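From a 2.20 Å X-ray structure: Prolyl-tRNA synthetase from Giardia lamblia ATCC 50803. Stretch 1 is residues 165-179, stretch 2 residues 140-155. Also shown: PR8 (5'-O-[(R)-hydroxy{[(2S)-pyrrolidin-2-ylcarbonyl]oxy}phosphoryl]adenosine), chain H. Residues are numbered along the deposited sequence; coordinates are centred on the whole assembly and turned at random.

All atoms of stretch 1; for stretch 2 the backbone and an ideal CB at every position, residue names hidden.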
# COMPACT_ATOMS: atom_id res chain seq x y z
N VAL B 165 -4.55 8.17 17.91
CA VAL B 165 -3.10 7.99 17.85
C VAL B 165 -2.44 9.24 17.28
O VAL B 165 -3.10 10.11 16.74
CB VAL B 165 -2.72 6.72 17.03
CG1 VAL B 165 -3.07 5.45 17.81
CG2 VAL B 165 -3.37 6.71 15.66
N ARG B 166 -1.12 9.34 17.44
CA ARG B 166 -0.39 10.51 16.99
C ARG B 166 0.20 10.32 15.59
O ARG B 166 0.42 11.30 14.89
CB ARG B 166 0.68 10.90 18.00
CG ARG B 166 0.08 11.53 19.26
CD ARG B 166 1.10 11.73 20.36
NE ARG B 166 1.98 12.86 20.12
CZ ARG B 166 3.27 12.93 20.49
NH1 ARG B 166 3.88 11.92 21.11
NH2 ARG B 166 3.96 14.03 20.23
N GLU B 167 0.45 9.07 15.19
CA GLU B 167 0.64 8.74 13.78
C GLU B 167 -0.51 7.86 13.31
O GLU B 167 -0.74 6.79 13.84
CB GLU B 167 1.98 8.04 13.52
CG GLU B 167 2.12 7.51 12.10
CD GLU B 167 3.55 7.23 11.68
OE1 GLU B 167 4.44 7.19 12.56
OE2 GLU B 167 3.79 7.05 10.47
N ILE B 168 -1.23 8.34 12.31
CA ILE B 168 -2.49 7.76 11.91
C ILE B 168 -2.41 7.25 10.47
O ILE B 168 -2.21 8.03 9.54
CB ILE B 168 -3.61 8.82 11.99
CG1 ILE B 168 -3.57 9.57 13.33
CG2 ILE B 168 -4.99 8.16 11.76
CD1 ILE B 168 -4.16 10.97 13.24
N HIS B 169 -2.61 5.94 10.30
CA HIS B 169 -2.68 5.36 8.97
C HIS B 169 -4.06 5.67 8.41
O HIS B 169 -5.08 5.51 9.11
CB HIS B 169 -2.42 3.85 9.04
CG HIS B 169 -2.17 3.21 7.72
ND1 HIS B 169 -3.12 2.44 7.07
CD2 HIS B 169 -1.09 3.22 6.91
CE1 HIS B 169 -2.63 2.02 5.92
NE2 HIS B 169 -1.40 2.47 5.80
N TRP B 170 -4.11 6.15 7.17
CA TRP B 170 -5.39 6.56 6.60
C TRP B 170 -5.37 6.60 5.08
O TRP B 170 -4.33 6.41 4.46
CB TRP B 170 -5.83 7.91 7.19
CG TRP B 170 -5.37 9.20 6.51
CD1 TRP B 170 -4.34 9.37 5.63
CD2 TRP B 170 -5.91 10.50 6.74
NE1 TRP B 170 -4.24 10.69 5.27
CE2 TRP B 170 -5.19 11.41 5.95
CE3 TRP B 170 -6.95 10.99 7.54
CZ2 TRP B 170 -5.48 12.77 5.91
CZ3 TRP B 170 -7.24 12.35 7.50
CH2 TRP B 170 -6.51 13.21 6.69
N ASN B 171 -6.54 6.86 4.50
CA ASN B 171 -6.65 7.24 3.10
C ASN B 171 -7.39 8.56 3.00
O ASN B 171 -8.42 8.75 3.66
CB ASN B 171 -7.33 6.14 2.29
CG ASN B 171 -7.55 6.52 0.82
OD1 ASN B 171 -8.43 7.32 0.51
ND2 ASN B 171 -6.78 5.92 -0.08
N GLU B 172 -6.84 9.46 2.19
CA GLU B 172 -7.46 10.75 1.89
C GLU B 172 -7.63 10.94 0.39
O GLU B 172 -6.67 10.78 -0.37
CB GLU B 172 -6.65 11.92 2.49
CG GLU B 172 -5.21 12.05 1.99
CD GLU B 172 -4.43 13.14 2.73
OE1 GLU B 172 -3.29 12.88 3.17
OE2 GLU B 172 -4.97 14.25 2.88
N ALA B 173 -8.86 11.23 -0.02
CA ALA B 173 -9.21 11.55 -1.40
C ALA B 173 -9.45 13.05 -1.50
O ALA B 173 -10.03 13.65 -0.59
CB ALA B 173 -10.48 10.81 -1.78
N HIS B 174 -9.01 13.65 -2.61
CA HIS B 174 -9.16 15.09 -2.88
C HIS B 174 -9.52 15.26 -4.36
O HIS B 174 -8.80 14.75 -5.24
CB HIS B 174 -7.85 15.85 -2.61
CG HIS B 174 -7.39 15.80 -1.18
ND1 HIS B 174 -7.61 16.82 -0.28
CD2 HIS B 174 -6.71 14.84 -0.51
CE1 HIS B 174 -7.09 16.49 0.89
NE2 HIS B 174 -6.54 15.29 0.78
N CYS B 175 -10.63 15.95 -4.63
CA CYS B 175 -11.08 16.16 -6.00
C CYS B 175 -11.34 17.61 -6.29
O CYS B 175 -11.82 18.36 -5.43
CB CYS B 175 -12.35 15.36 -6.28
SG CYS B 175 -12.19 13.59 -6.03
N CYS B 176 -11.03 18.00 -7.52
CA CYS B 176 -11.18 19.35 -8.00
C CYS B 176 -12.25 19.33 -9.09
O CYS B 176 -12.19 18.52 -10.03
CB CYS B 176 -9.85 19.82 -8.55
SG CYS B 176 -9.75 21.55 -8.96
N HIS B 177 -13.23 20.22 -8.97
CA HIS B 177 -14.46 20.17 -9.76
C HIS B 177 -14.74 21.48 -10.49
O HIS B 177 -14.49 22.56 -9.96
CB HIS B 177 -15.64 19.86 -8.84
CG HIS B 177 -15.42 18.68 -7.95
ND1 HIS B 177 -15.53 17.38 -8.40
CD2 HIS B 177 -15.14 18.60 -6.63
CE1 HIS B 177 -15.31 16.56 -7.39
NE2 HIS B 177 -15.08 17.27 -6.31
N ALA B 178 -15.29 21.39 -11.69
CA ALA B 178 -15.59 22.56 -12.49
C ALA B 178 -16.69 23.42 -11.85
O ALA B 178 -16.61 24.65 -11.87
CB ALA B 178 -15.98 22.16 -13.90
N THR B 179 -17.71 22.76 -11.29
CA THR B 179 -18.89 23.45 -10.78
C THR B 179 -19.32 22.96 -9.40
O THR B 179 -18.94 21.88 -8.95
CB THR B 179 -20.11 23.23 -11.68
OG1 THR B 179 -20.47 21.85 -11.62
CG2 THR B 179 -19.85 23.67 -13.15
N UNK B 140 -8.68 19.95 -17.93
CA UNK B 140 -7.97 19.25 -16.87
C UNK B 140 -8.90 18.75 -15.77
O UNK B 140 -8.46 18.06 -14.85
CB UNK B 140 -6.91 20.17 -16.27
N UNK B 141 -10.18 19.10 -15.84
CA UNK B 141 -11.15 18.75 -14.79
C UNK B 141 -12.16 17.74 -15.31
O UNK B 141 -12.46 17.72 -16.49
CB UNK B 141 -11.87 20.00 -14.28
N UNK B 142 -12.68 16.87 -14.42
CA UNK B 142 -12.35 16.74 -13.01
C UNK B 142 -10.96 16.14 -12.77
O UNK B 142 -10.44 15.40 -13.60
CB UNK B 142 -13.41 15.88 -12.32
N UNK B 143 -10.37 16.50 -11.64
CA UNK B 143 -9.08 15.99 -11.24
C UNK B 143 -9.33 15.34 -9.89
O UNK B 143 -9.67 16.02 -8.91
CB UNK B 143 -8.01 17.08 -11.18
N UNK B 144 -9.24 14.01 -9.86
CA UNK B 144 -9.64 13.21 -8.70
C UNK B 144 -8.51 12.30 -8.29
O UNK B 144 -8.11 11.41 -9.05
CB UNK B 144 -10.90 12.39 -9.00
N UNK B 145 -7.98 12.50 -7.08
CA UNK B 145 -6.90 11.67 -6.59
C UNK B 145 -7.14 11.19 -5.17
O UNK B 145 -8.07 11.63 -4.51
CB UNK B 145 -5.58 12.44 -6.66
N UNK B 146 -6.32 10.25 -4.72
CA UNK B 146 -6.35 9.81 -3.34
C UNK B 146 -5.02 9.17 -3.01
O UNK B 146 -4.30 8.75 -3.91
CB UNK B 146 -7.51 8.84 -3.09
N UNK B 147 -4.70 9.11 -1.72
CA UNK B 147 -3.49 8.45 -1.26
C UNK B 147 -3.71 7.74 0.07
O UNK B 147 -4.48 8.19 0.90
CB UNK B 147 -2.35 9.46 -1.13
N UNK B 148 -3.03 6.62 0.23
CA UNK B 148 -3.04 5.84 1.45
C UNK B 148 -1.69 6.10 2.05
O UNK B 148 -0.67 5.87 1.40
CB UNK B 148 -3.31 4.35 1.22
N UNK B 149 -1.67 6.59 3.28
CA UNK B 149 -0.42 7.00 3.91
C UNK B 149 -0.68 7.22 5.39
O UNK B 149 -1.77 6.94 5.88
CB UNK B 149 0.15 8.26 3.26
N UNK B 150 0.32 7.74 6.10
CA UNK B 150 0.12 8.14 7.48
C UNK B 150 0.17 9.66 7.57
O UNK B 150 0.85 10.32 6.76
CB UNK B 150 1.17 7.50 8.39
N UNK B 151 -0.60 10.20 8.51
CA UNK B 151 -0.57 11.61 8.88
C UNK B 151 -0.15 11.70 10.35
O UNK B 151 -0.09 10.66 11.04
CB UNK B 151 -1.93 12.28 8.65
N UNK B 152 0.13 12.91 10.82
CA UNK B 152 0.72 13.12 12.14
C UNK B 152 -0.00 14.22 12.94
O UNK B 152 -0.18 15.33 12.44
CB UNK B 152 2.20 13.48 11.99
N UNK B 153 -0.42 13.90 14.16
CA UNK B 153 -1.14 14.83 15.03
C UNK B 153 -0.51 14.85 16.42
O UNK B 153 -0.70 13.92 17.20
CB UNK B 153 -2.62 14.45 15.12
N UNK B 154 0.22 15.91 16.73
CA UNK B 154 0.96 16.02 18.00
C UNK B 154 0.08 16.13 19.24
O UNK B 154 0.41 15.53 20.27
CB UNK B 154 1.88 17.24 17.95
N UNK B 155 -0.99 16.92 19.18
CA UNK B 155 -1.73 17.27 20.40
C UNK B 155 -2.66 16.15 20.88
O UNK B 155 -3.23 16.24 21.97
CB UNK B 155 -2.55 18.54 20.16
C PR8 H . -10.13 15.21 6.95
N PR8 H . -8.64 15.89 5.18
O PR8 H . -9.10 15.18 7.64
P PR8 H . -11.42 14.40 8.92
N1 PR8 H . -6.67 8.73 15.23
C2 PR8 H . -7.24 7.91 14.35
N3 PR8 H . -8.04 8.35 13.38
C4 PR8 H . -8.31 9.65 13.24
C5 PR8 H . -7.74 10.54 14.15
C6 PR8 H . -6.91 10.06 15.15
N6 PR8 H . -6.34 10.90 16.02
N7 PR8 H . -8.15 11.76 13.82
C8 PR8 H . -8.94 11.65 12.75
N9 PR8 H . -9.06 10.37 12.40
CA PR8 H . -10.05 15.57 5.47
CB PR8 H . -10.41 14.36 4.64
CD PR8 H . -8.26 15.12 3.99
CG PR8 H . -9.07 13.82 4.14
C1' PR8 H . -9.88 9.86 11.25
O10 PR8 H . -11.39 14.96 7.41
O1P PR8 H . -11.10 15.43 9.94
C2' PR8 H . -11.40 10.04 11.48
O2' PR8 H . -12.10 8.88 10.99
O2P PR8 H . -12.91 13.85 9.12
C3' PR8 H . -11.75 11.19 10.57
O3' PR8 H . -13.13 11.14 10.22
C4' PR8 H . -10.88 10.79 9.39
O4' PR8 H . -9.59 10.63 10.03
C5' PR8 H . -10.89 11.90 8.37
O5' PR8 H . -10.45 13.11 8.95

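Stretch 2 runs antiparallel to stretch 1, and paired backbone hydrogen bonds fix the register, so alternate side chains share a face of the sheet.

Position 140 has nothing of stretch 1 near its CB. Many residues would fit; it is D140.

At 141 the CB points toward stretch 1, near C176 and A178. An apolar chain suits. L141 places CD2 3.7 Å from C176 SG and CD1 3.8 Å from A178 CA.

Position 142 follows a cis peptide bond, with the CA of 141 only 2.9 Å from the CA of 142, and its phi is -71°. Its CB points sideways. These features strongly favour proline; other residues rarely follow a cis bond. It is P142.

The CB of 143 lies 4.2 Å from C176 CB. A medium apolar residue fits. L143 packs there, and its N and O both hydrogen-bond to C176.

At 144 the ideal CB is already 3.5 Å from C175 SG. A chain that leads onward is favoured, aliphatic or long and polar. K144 extends past the sulfur, with chi2 to chi4 all t.

Position 145 shares a face with H174, whose CB is open to an apolar partner. A branched aliphatic would serve. I145 brings CD1 to 3.8 Å from H174 CB.

At 146 the CB sits 3.6 Å from A173 CA. A173 is small, and the N171 amide is nearby. An acceptor, or a small residue, would suit. H146 accepts a hydrogen bond at ND1 from N171 ND2 (3.1 Å), while the end of its side chain leads away.

Position 147 pairs with E172, an acidic chain on the same face. A donor is expected: amide, hydroxyl or base. Q147 NE2 donates to E172 OE1 at 3.0 Å.

At 148 the CB is 4.0 Å from N171 ND2, a donor. A short oxygen-bearing chain fits. T148 OG1 accepts from N171 ND2 at 3.0 Å, and its CG2 lies 3.8 Å from H169 CE1.

Position 149 faces the W170 side, where the indole takes up space. A small residue suits. C149 puts SG at the edge of the indole, 3.8 Å from W170 NE1.

At 150 the CB is 3.4 Å from E167 OE2, so a short donor is favoured. T150 OG1 donates to E167 OE2 at 2.7 Å; CG2 meets H169 CD2 at 3.8 Å.

Position 151 lies between I168 and the W170 ring. A branched aliphatic can reach both. I151 CG1 is 3.8 Å from I168 CB, and CD1 sits over the six-membered ring of W170.

At 152 the E167 chain is within reach; a large apolar or a basic residue could cover it. F152 places CE1 3.4 Å from E167 CD.

The CB of 153 points sideways, near I168 CD1, with PR8 beyond. A long chain, aliphatic at its base, suits. R153 CG meets I168 CD1 at 3.4 Å; NH1 comes 3.7 Å from PR8 N7.

At 154 the CB points away, but the R166 guanidinium is close. An acceptor suits, acidic or imidazole. H154 ND1 accepts from R166 NH2 at 2.9 Å.

Position 155 has open space on the stretch 1 side. E155 makes no contact.

Stretch 2 (140-155) DLPLKIHQTCTIFRHE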
# COMPACT_ATOMS: atom_id res chain seq x y z
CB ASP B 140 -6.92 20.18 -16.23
CG ASP B 140 -5.94 20.76 -17.25
OD1 ASP B 140 -5.43 20.00 -18.10
OD2 ASP B 140 -5.66 21.98 -17.20
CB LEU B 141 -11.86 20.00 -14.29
CG LEU B 141 -10.99 21.11 -13.67
CD1 LEU B 141 -11.85 22.31 -13.26
CD2 LEU B 141 -10.21 20.60 -12.47
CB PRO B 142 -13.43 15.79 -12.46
CG PRO B 142 -13.94 15.06 -13.62
CD PRO B 142 -13.78 15.96 -14.81
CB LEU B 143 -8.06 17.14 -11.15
CG LEU B 143 -6.62 16.83 -10.75
CD1 LEU B 143 -6.15 15.47 -11.28
CD2 LEU B 143 -5.68 17.94 -11.22
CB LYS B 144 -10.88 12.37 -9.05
CG LYS B 144 -12.05 13.16 -9.62
CD LYS B 144 -13.33 12.34 -9.62
CE LYS B 144 -14.46 13.04 -10.33
NZ LYS B 144 -15.74 12.28 -10.26
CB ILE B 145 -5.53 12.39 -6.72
CG1 ILE B 145 -5.52 13.76 -6.02
CG2 ILE B 145 -5.16 12.58 -8.21
CD1 ILE B 145 -5.38 13.71 -4.52
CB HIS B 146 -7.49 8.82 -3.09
CG HIS B 146 -7.30 7.51 -3.77
ND1 HIS B 146 -6.75 6.42 -3.13
CD2 HIS B 146 -7.57 7.11 -5.03
CE1 HIS B 146 -6.70 5.40 -3.97
NE2 HIS B 146 -7.18 5.80 -5.13
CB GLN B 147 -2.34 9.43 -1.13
CG GLN B 147 -2.52 10.50 -0.07
CD GLN B 147 -1.34 11.46 -0.03
OE1 GLN B 147 -0.46 11.39 -0.89
NE2 GLN B 147 -1.33 12.35 0.97
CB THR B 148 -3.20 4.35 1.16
OG1 THR B 148 -4.50 4.12 0.60
CG2 THR B 148 -3.00 3.52 2.43
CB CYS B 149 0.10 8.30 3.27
SG CYS B 149 -0.94 9.78 3.60
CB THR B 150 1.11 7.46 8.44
OG1 THR B 150 2.42 8.05 8.34
CG2 THR B 150 1.20 5.97 8.14
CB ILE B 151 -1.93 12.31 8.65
CG1 ILE B 151 -3.07 11.52 9.30
CG2 ILE B 151 -2.18 12.51 7.15
CD1 ILE B 151 -4.34 12.36 9.55
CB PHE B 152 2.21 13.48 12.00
CG PHE B 152 3.02 12.41 11.31
CD1 PHE B 152 3.74 11.47 12.06
CD2 PHE B 152 3.07 12.33 9.93
CE1 PHE B 152 4.49 10.49 11.43
CE2 PHE B 152 3.83 11.34 9.29
CZ PHE B 152 4.53 10.42 10.04
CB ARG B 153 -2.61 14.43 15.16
CG ARG B 153 -3.37 14.26 13.86
CD ARG B 153 -3.99 15.53 13.38
NE ARG B 153 -4.63 15.36 12.07
CZ ARG B 153 -5.93 15.17 11.86
NH1 ARG B 153 -6.81 15.12 12.85
NH2 ARG B 153 -6.37 15.04 10.61
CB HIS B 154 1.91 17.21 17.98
CG HIS B 154 2.38 17.62 19.33
ND1 HIS B 154 3.29 16.88 20.06
CD2 HIS B 154 2.06 18.69 20.11
CE1 HIS B 154 3.51 17.48 21.22
NE2 HIS B 154 2.78 18.58 21.27
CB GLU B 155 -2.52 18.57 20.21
CG GLU B 155 -2.95 19.22 21.55
CD GLU B 155 -3.44 20.65 21.40
OE1 GLU B 155 -4.53 20.86 20.82
OE2 GLU B 155 -2.74 21.56 21.89
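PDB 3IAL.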